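Local coordinates for PhiRv1 phage protein (Mycobacterium tuberculosis, PDB 6LG3) that is a phage-derived bacterial toxin, probably the EST12 protein that activates a host RACK1-NLRP3-gasdermin D pathway leading to pyroptosis and an IL-1 beta response, at residues A[15-20]-A[58-63]; A[31-36]-A[40-45]. One frame throughout, in Å; residues are numbered along the deposited sequence. Where two conformers were deposited one is given.

Contact 1: residues A[15-20]-A[58-63]; sequences VQVVCS and NVLVHA
Leu60 is where strand 58-63 first meets helix 15-20, and it does so with backbone as well as side chain. Its psi of -38° is far from extended and turns the carbonyl toward the helix, where Val17 receives it: both methyls of the valine sit close to the oxygen, Val17 CG1 and CG2 each 3.7 Å from Leu60 O. The side chain leaves by another route. With CG anti to the carbonyl carbon (chi1 -80°), the leucine branch lies beside its own backbone N. The two methyls of this branch then serve different partners: Leu60 CD2 lies 4.2 Å from Val17 CG1, while Leu60 CD1 reaches Val18 CG2 at 4.1 Å.

One residue on, Val61 meets the CG2 methyl of Val17, one of the two that also lie against Leu60 O, with its own CG2 at 4.0 Å and the two isopropyl groups at a slant to each other. Val17 is thus wedged against two consecutive strand residues, and no hydrogen bond crosses between the segments; this is van der Waals packing of methyl groups on one another and on the Leu60 carbonyl oxygen.

What lets neighbours in a strand both serve the helix is a classic beta bulge, in which Leu60 and Val61 together face Leu53 of strand 50-55. Helix and strand axes approach to 8.2 Å at 125° between their N-to-C directions, so the helix runs across the edge strand of the three-stranded antiparallel sheet. Earlier turns of helix 4-22 continue the cover over Val61 through Met10, Leu13 and Ala14, and helix 26-39 packs on the Val18 and Leu60 side, with Ala29 against Val18 and Leu33 against Leu60.

Contact 2: residues A[31-36]-A[40-45]; sequences EALESF and GTLILR
Phe36 O and Thr41 carry the polar part of this helix-to-strand turn. The backbone bond from Thr41 N to Phe36 O measures 3.0 Å and is fairly straight, 156° at the hydrogen. Thr41 OG1 hovers near the same oxygen, a weak and unsettled bond at 3.4 Å. The hydroxyl is placed there because it stands between the backbone N and the carbonyl carbon of its own residue (chi1 64°), and this also brings it to the edge of the Phe36 ring, close to the ring plane, with OG1 3.4 Å from Phe36 CD1.

Apolar contact falls to Leu42, whose CB rests 4.1 Å from Phe36 CB. Its branch extends back along the helix, where the two leucine side chains cross at a slant, Leu42 CD1 4.2 Å from Leu33 CD2. Leu42 CD2 makes a van der Waals contact with the backbone carbonyl, 3.8 Å from Leu33 O.

At Gly40, with a phi of 84°, a CB would be jammed against the carbonyl O of the preceding residue. This positive phi, with two bonds back into the last turn, of which Thr41 N to Phe36 O is one, marks a Schellman motif, which ends helix 26-39 and sends the chain into edge strand 42-46.

Overall arrangement
Leu33 joins the two contacts, whose centres lie 11 Å apart. From contact 2 its CD2 methyl reaches Leu60 CD1 of contact 1 at 3.7 Å, and its other methyl, Leu33 CD1, stands 3.7 Å from Val15 CG2 on helix 4-22. The apolar packing therefore runs without a break from one contact to the other. Contact 2 is nested along the chain inside the loop closed by contact 1: helix 4-22 is followed by helix 26-39, and the two contacts reach opposite edge strands of the same sheet, 58-64 and 42-46. Leu53 on the central strand touches both Leu60 and Leu42, so the central strand meets both contacts from the sheet side.

Contact 1: residues A[15-20]-A[58-63]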
ATOM      1  N   VAL A  15       4.020  -1.765   3.920  1.00 30.57           N
ATOM      2  CA  VAL A  15       4.781  -2.444   4.969  1.00 31.53           C
ATOM      3  C   VAL A  15       6.050  -1.663   5.291  1.00 33.31           C
ATOM      4  O   VAL A  15       6.398  -1.477   6.465  1.00 34.57           O
ATOM      5  CB  VAL A  15       5.092  -3.894   4.551  1.00 33.17           C
ATOM      6  CG1 VAL A  15       6.037  -4.561   5.543  1.00 34.39           C
ATOM      7  CG2 VAL A  15       3.808  -4.692   4.413  1.00 28.22           C
ATOM      8  N   GLN A  16       6.752  -1.176   4.253  1.00 30.73           N
ATOM      9  CA  GLN A  16       7.946  -0.362   4.485  1.00 31.40           C
ATOM     10  C   GLN A  16       7.618   0.908   5.261  1.00 31.29           C
ATOM     11  O   GLN A  16       8.379   1.317   6.150  1.00 30.27           O
ATOM     12  CB  GLN A  16       8.620   0.000   3.156  1.00 31.26           C
ATOM     13  CG  GLN A  16       9.205  -1.175   2.415  1.00 43.49           C
ATOM     14  CD  GLN A  16       9.851  -0.756   1.099  1.00 60.37           C
ATOM     15  OE1 GLN A  16       9.619  -1.369   0.054  1.00 64.79           O
ATOM     16  NE2 GLN A  16      10.665   0.294   1.147  1.00 60.51           N
ATOM     17  N   VAL A  17       6.504   1.563   4.924  1.00 34.76           N
ATOM     18  CA  VAL A  17       6.125   2.791   5.619  1.00 35.26           C
ATOM     19  C   VAL A  17       5.848   2.502   7.088  1.00 30.05           C
ATOM     20  O   VAL A  17       6.287   3.238   7.982  1.00 32.52           O
ATOM     21  CB  VAL A  17       4.907   3.446   4.939  1.00 38.21           C
ATOM     22  CG1 VAL A  17       4.354   4.579   5.816  1.00 36.65           C
ATOM     23  CG2 VAL A  17       5.277   3.962   3.555  1.00 35.90           C
ATOM     24  N   VAL A  18       5.101   1.429   7.360  1.00 26.10           N
ATOM     25  CA  VAL A  18       4.752   1.117   8.743  1.00 32.11           C
ATOM     26  C   VAL A  18       6.007   0.798   9.539  1.00 35.66           C
ATOM     27  O   VAL A  18       6.163   1.244  10.686  1.00 31.94           O
ATOM     28  CB  VAL A  18       3.734  -0.037   8.803  1.00 28.09           C
ATOM     29  CG1 VAL A  18       3.436  -0.414  10.262  1.00 27.59           C
ATOM     30  CG2 VAL A  18       2.444   0.353   8.088  1.00 30.91           C
ATOM     31  N   CYS A  19       6.928   0.032   8.937  1.00 32.54           N
ATOM     32  CA  CYS A  19       8.175  -0.298   9.623  1.00 32.10           C
ATOM     33  C   CYS A  19       8.978   0.955   9.916  1.00 34.54           C
ATOM     34  O   CYS A  19       9.541   1.106  11.009  1.00 34.67           O
ATOM     35  CB  CYS A  19       9.004  -1.268   8.783  1.00 36.22           C
ATOM     36  SG  CYS A  19       8.326  -2.935   8.661  1.00 37.38           S
ATOM     37  N   SER A  20       9.038   1.869   8.948  1.00 29.92           N
ATOM     38  CA  SER A  20       9.788   3.104   9.141  1.00 37.24           C
ATOM     39  C   SER A  20       9.197   3.945  10.264  1.00 40.02           C
ATOM     40  O   SER A  20       9.933   4.501  11.090  1.00 41.98           O
ATOM     41  CB  SER A  20       9.817   3.904   7.838  1.00 45.96           C
ATOM     42  OG  SER A  20      10.438   5.160   8.037  1.00 62.18           O
ATOM     43  N   ASN A  58      -6.369   7.206   6.602  1.00 38.65           N
ATOM     44  CA  ASN A  58      -5.132   7.943   6.383  1.00 40.38           C
ATOM     45  C   ASN A  58      -4.342   7.319   5.246  1.00 37.93           C
ATOM     46  O   ASN A  58      -4.230   6.092   5.158  1.00 35.99           O
ATOM     47  CB  ASN A  58      -4.270   7.974   7.643  1.00 45.44           C
ATOM     48  CG  ASN A  58      -5.081   8.250   8.885  1.00 58.42           C
ATOM     49  OD1 ASN A  58      -5.885   9.179   8.908  1.00 63.70           O
ATOM     50  ND2 ASN A  58      -4.881   7.446   9.925  1.00 59.59           N
ATOM     51  N   VAL A  59      -3.788   8.173   4.386  1.00 37.82           N
ATOM     52  CA  VAL A  59      -2.978   7.695   3.271  1.00 33.28           C
ATOM     53  C   VAL A  59      -1.622   7.251   3.792  1.00 35.54           C
ATOM     54  O   VAL A  59      -0.841   8.063   4.305  1.00 37.89           O
ATOM     55  CB  VAL A  59      -2.823   8.774   2.194  1.00 36.31           C
ATOM     56  CG1 VAL A  59      -1.891   8.256   1.089  1.00 29.68           C
ATOM     57  CG2 VAL A  59      -4.178   9.166   1.629  1.00 39.77           C
ATOM     58  N   LEU A  60      -1.332   5.958   3.665  1.00 28.20           N
ATOM     59  CA  LEU A  60      -0.017   5.441   4.008  1.00 27.72           C
ATOM     60  C   LEU A  60       0.958   5.566   2.846  1.00 33.56           C
ATOM     61  O   LEU A  60       2.142   5.844   3.066  1.00 33.75           O
ATOM     62  CB  LEU A  60      -0.110   3.973   4.425  1.00 30.98           C
ATOM     63  CG  LEU A  60      -0.575   3.634   5.842  1.00 38.30           C
ATOM     64  CD1 LEU A  60      -0.571   2.132   6.031  1.00 35.95           C
ATOM     65  CD2 LEU A  60       0.294   4.296   6.887  1.00 42.24           C
ATOM     66  N   VAL A  61       0.486   5.350   1.613  1.00 33.06           N
ATOM     67  CA  VAL A  61       1.367   5.311   0.446  1.00 28.56           C
ATOM     68  C   VAL A  61       0.718   6.074  -0.695  1.00 28.51           C
ATOM     69  O   VAL A  61      -0.473   5.902  -0.966  1.00 29.43           O
ATOM     70  CB  VAL A  61       1.660   3.864  -0.018  1.00 30.45           C
ATOM     71  CG1 VAL A  61       2.589   3.851  -1.251  1.00 35.78           C
ATOM     72  CG2 VAL A  61       2.239   3.029   1.104  1.00 36.14           C
ATOM     73  N   HIS A  62       1.499   6.895  -1.390  1.00 29.05           N
ATOM     74  CA  HIS A  62       1.080   7.332  -2.713  1.00 31.27           C
ATOM     75  C   HIS A  62       2.245   7.161  -3.675  1.00 30.94           C
ATOM     76  O   HIS A  62       3.405   7.391  -3.316  1.00 33.05           O
ATOM     77  CB  HIS A  62       0.543   8.772  -2.724  1.00 36.59           C
ATOM     78  CG  HIS A  62       1.540   9.811  -2.331  1.00 48.13           C
ATOM     79  ND1 HIS A  62       2.396  10.398  -3.238  1.00 55.49           N
ATOM     80  CD2 HIS A  62       1.791  10.400  -1.137  1.00 58.82           C
ATOM     81  CE1 HIS A  62       3.148  11.289  -2.615  1.00 65.36           C
ATOM     82  NE2 HIS A  62       2.800  11.310  -1.340  1.00 67.53           N
ATOM     83  N   ALA A  63       1.936   6.686  -4.874  1.00 24.12           N
ATOM     84  CA  ALA A  63       2.960   6.398  -5.868  1.00 27.27           C
ATOM     85  C   ALA A  63       2.487   6.881  -7.230  1.00 30.56           C
ATOM     86  O   ALA A  63       1.324   6.699  -7.586  1.00 25.52           O
ATOM     87  CB  ALA A  63       3.276   4.898  -5.928  1.00 27.87           C
TER

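Contact 2: residues A[31-36]-A[40-45]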
ATOM      1  N   GLU A  31       0.729  -7.791   9.972  1.00 34.91           N
ATOM      2  CA  GLU A  31      -0.385  -8.067  10.884  1.00 41.00           C
ATOM      3  C   GLU A  31      -1.279  -6.840  11.068  1.00 36.33           C
ATOM      4  O   GLU A  31      -2.514  -6.949  11.058  1.00 33.58           O
ATOM      5  CB  GLU A  31       0.153  -8.543  12.235  1.00 39.30           C
ATOM      6  CG  GLU A  31      -0.740  -9.504  12.982  1.00 53.07           C
ATOM      7  CD  GLU A  31      -0.111  -9.984  14.287  1.00 66.24           C
ATOM      8  OE1 GLU A  31       0.122  -9.144  15.189  1.00 65.67           O
ATOM      9  OE2 GLU A  31       0.159 -11.198  14.409  1.00 69.05           O
ATOM     10  N   ALA A  32      -0.675  -5.658  11.242  1.00 33.52           N
ATOM     11  CA  ALA A  32      -1.481  -4.454  11.434  1.00 33.85           C
ATOM     12  C   ALA A  32      -2.286  -4.112  10.179  1.00 31.98           C
ATOM     13  O   ALA A  32      -3.475  -3.748  10.263  1.00 34.16           O
ATOM     14  CB  ALA A  32      -0.586  -3.283  11.836  1.00 31.28           C
ATOM     15  N   LEU A  33      -1.660  -4.231   9.007  1.00 30.92           N
ATOM     16  CA  LEU A  33      -2.388  -3.969   7.770  1.00 32.00           C
ATOM     17  C   LEU A  33      -3.533  -4.956   7.588  1.00 31.40           C
ATOM     18  O   LEU A  33      -4.624  -4.580   7.141  1.00 28.48           O
ATOM     19  CB  LEU A  33      -1.433  -4.018   6.577  1.00 26.83           C
ATOM     20  CG  LEU A  33      -0.434  -2.850   6.523  1.00 30.17           C
ATOM     21  CD1 LEU A  33       0.621  -3.093   5.460  1.00 28.92           C
ATOM     22  CD2 LEU A  33      -1.139  -1.529   6.260  1.00 36.96           C
ATOM     23  N   GLU A  34      -3.300  -6.227   7.926  1.00 27.55           N
ATOM     24  CA  GLU A  34      -4.362  -7.223   7.850  1.00 32.82           C
ATOM     25  C   GLU A  34      -5.513  -6.880   8.792  1.00 34.16           C
ATOM     26  O   GLU A  34      -6.683  -7.136   8.466  1.00 30.74           O
ATOM     27  CB  GLU A  34      -3.793  -8.607   8.162  1.00 33.21           C
ATOM     28  CG  GLU A  34      -4.817  -9.728   8.234  1.00 41.51           C
ATOM     29  CD  GLU A  34      -5.435 -10.055   6.888  1.00 48.74           C
ATOM     30  OE1 GLU A  34      -6.418 -10.826   6.864  1.00 51.00           O
ATOM     31  OE2 GLU A  34      -4.938  -9.552   5.857  1.00 51.51           O
ATOM     32  N   SER A  35      -5.209  -6.288   9.953  1.00 36.64           N
ATOM     33  CA  SER A  35      -6.273  -5.835  10.847  1.00 37.81           C
ATOM     34  C   SER A  35      -7.122  -4.748  10.190  1.00 25.77           C
ATOM     35  O   SER A  35      -8.363  -4.750  10.305  1.00 27.52           O
ATOM     36  CB  SER A  35      -5.669  -5.328  12.157  1.00 41.17           C
ATOM     37  OG  SER A  35      -6.675  -5.084  13.114  1.00 47.33           O
ATOM     38  N   PHE A  36      -6.468  -3.813   9.485  1.00 27.33           N
ATOM     39  CA  PHE A  36      -7.230  -2.813   8.738  1.00 31.34           C
ATOM     40  C   PHE A  36      -8.077  -3.454   7.639  1.00 34.14           C
ATOM     41  O   PHE A  36      -9.209  -3.022   7.383  1.00 34.13           O
ATOM     42  CB  PHE A  36      -6.296  -1.779   8.130  1.00 29.50           C
ATOM     43  CG  PHE A  36      -5.721  -0.818   9.122  1.00 33.30           C
ATOM     44  CD1 PHE A  36      -6.543   0.073   9.801  1.00 36.50           C
ATOM     45  CD2 PHE A  36      -4.351  -0.775   9.345  1.00 34.90           C
ATOM     46  CE1 PHE A  36      -6.009   0.969  10.708  1.00 40.55           C
ATOM     47  CE2 PHE A  36      -3.811   0.128  10.245  1.00 40.03           C
ATOM     48  CZ  PHE A  36      -4.643   0.999  10.925  1.00 42.05           C
ATOM     49  N   GLY A  40     -12.191  -3.433   6.976  1.00 30.83           N
ATOM     50  CA  GLY A  40     -12.718  -2.823   5.771  1.00 31.85           C
ATOM     51  C   GLY A  40     -12.197  -1.430   5.497  1.00 37.28           C
ATOM     52  O   GLY A  40     -12.790  -0.704   4.692  1.00 39.15           O
ATOM     53  N   THR A  41     -11.109  -1.026   6.152  1.00 33.68           N
ATOM     54  CA  THR A  41     -10.554   0.313   5.992  1.00 34.93           C
ATOM     55  C   THR A  41      -9.194   0.307   5.299  1.00 37.12           C
ATOM     56  O   THR A  41      -8.491   1.326   5.322  1.00 41.01           O
ATOM     57  CB  THR A  41     -10.451   1.009   7.352  1.00 36.36           C
ATOM     58  OG1 THR A  41      -9.530   0.302   8.193  1.00 41.14           O
ATOM     59  CG2 THR A  41     -11.812   1.050   8.030  1.00 42.51           C
ATOM     60  N   LEU A  42      -8.803  -0.807   4.683  1.00 31.32           N
ATOM     61  CA  LEU A  42      -7.596  -0.854   3.858  1.00 27.59           C
ATOM     62  C   LEU A  42      -8.039  -0.673   2.416  1.00 36.87           C
ATOM     63  O   LEU A  42      -8.591  -1.596   1.809  1.00 37.16           O
ATOM     64  CB  LEU A  42      -6.831  -2.163   4.040  1.00 29.18           C
ATOM     65  CG  LEU A  42      -5.476  -2.263   3.325  1.00 34.74           C
ATOM     66  CD1 LEU A  42      -4.508  -1.219   3.855  1.00 39.20           C
ATOM     67  CD2 LEU A  42      -4.900  -3.653   3.484  1.00 38.50           C
ATOM     68  N   ILE A  43      -7.813   0.521   1.878  1.00 27.59           N
ATOM     69  CA  ILE A  43      -8.395   0.934   0.611  1.00 32.27           C
ATOM     70  C   ILE A  43      -7.249   1.198  -0.345  1.00 32.82           C
ATOM     71  O   ILE A  43      -6.352   1.993  -0.037  1.00 31.65           O
ATOM     72  CB  ILE A  43      -9.270   2.189   0.764  1.00 34.13           C
ATOM     73  CG1 ILE A  43     -10.383   1.968   1.796  1.00 39.93           C
ATOM     74  CG2 ILE A  43      -9.832   2.609  -0.590  1.00 34.41           C
ATOM     75  CD1 ILE A  43     -11.327   0.860   1.446  1.00 45.55           C
ATOM     76  N   LEU A  44      -7.263   0.517  -1.485  1.00 31.22           N
ATOM     77  CA  LEU A  44      -6.351   0.803  -2.583  1.00 33.54           C
ATOM     78  C   LEU A  44      -7.147   1.488  -3.681  1.00 40.09           C
ATOM     79  O   LEU A  44      -8.202   0.987  -4.087  1.00 39.96           O
ATOM     80  CB  LEU A  44      -5.690  -0.477  -3.098  1.00 37.86           C
ATOM     81  CG  LEU A  44      -4.336  -0.770  -2.457  1.00 50.73           C
ATOM     82  CD1 LEU A  44      -3.900  -2.209  -2.701  1.00 52.50           C
ATOM     83  CD2 LEU A  44      -3.318   0.194  -3.029  1.00 58.09           C
ATOM     84  N   ARG A  45      -6.668   2.641  -4.140  1.00 29.75           N
ATOM     85  CA  ARG A  45      -7.387   3.372  -5.175  0.59 33.24           C
ATOM     86  C   ARG A  45      -6.388   4.111  -6.051  1.00 36.57           C
ATOM     87  O   ARG A  45      -5.200   4.204  -5.742  1.00 30.75           O
ATOM     88  CB  ARG A  45      -8.413   4.335  -4.570  0.59 33.72           C
ATOM     89  CG  ARG A  45      -7.825   5.315  -3.569  0.59 36.72           C
ATOM     90  CD  ARG A  45      -8.874   6.289  -3.043  0.59 40.79           C
ATOM     91  NE  ARG A  45      -8.251   7.499  -2.510  0.59 44.38           N
ATOM     92  CZ  ARG A  45      -7.806   8.500  -3.267  0.59 46.34           C
ATOM     93  NH1 ARG A  45      -7.915   8.440  -4.589  0.59 44.33           N
ATOM     94  NH2 ARG A  45      -7.246   9.561  -2.704  0.59 48.37           N
TER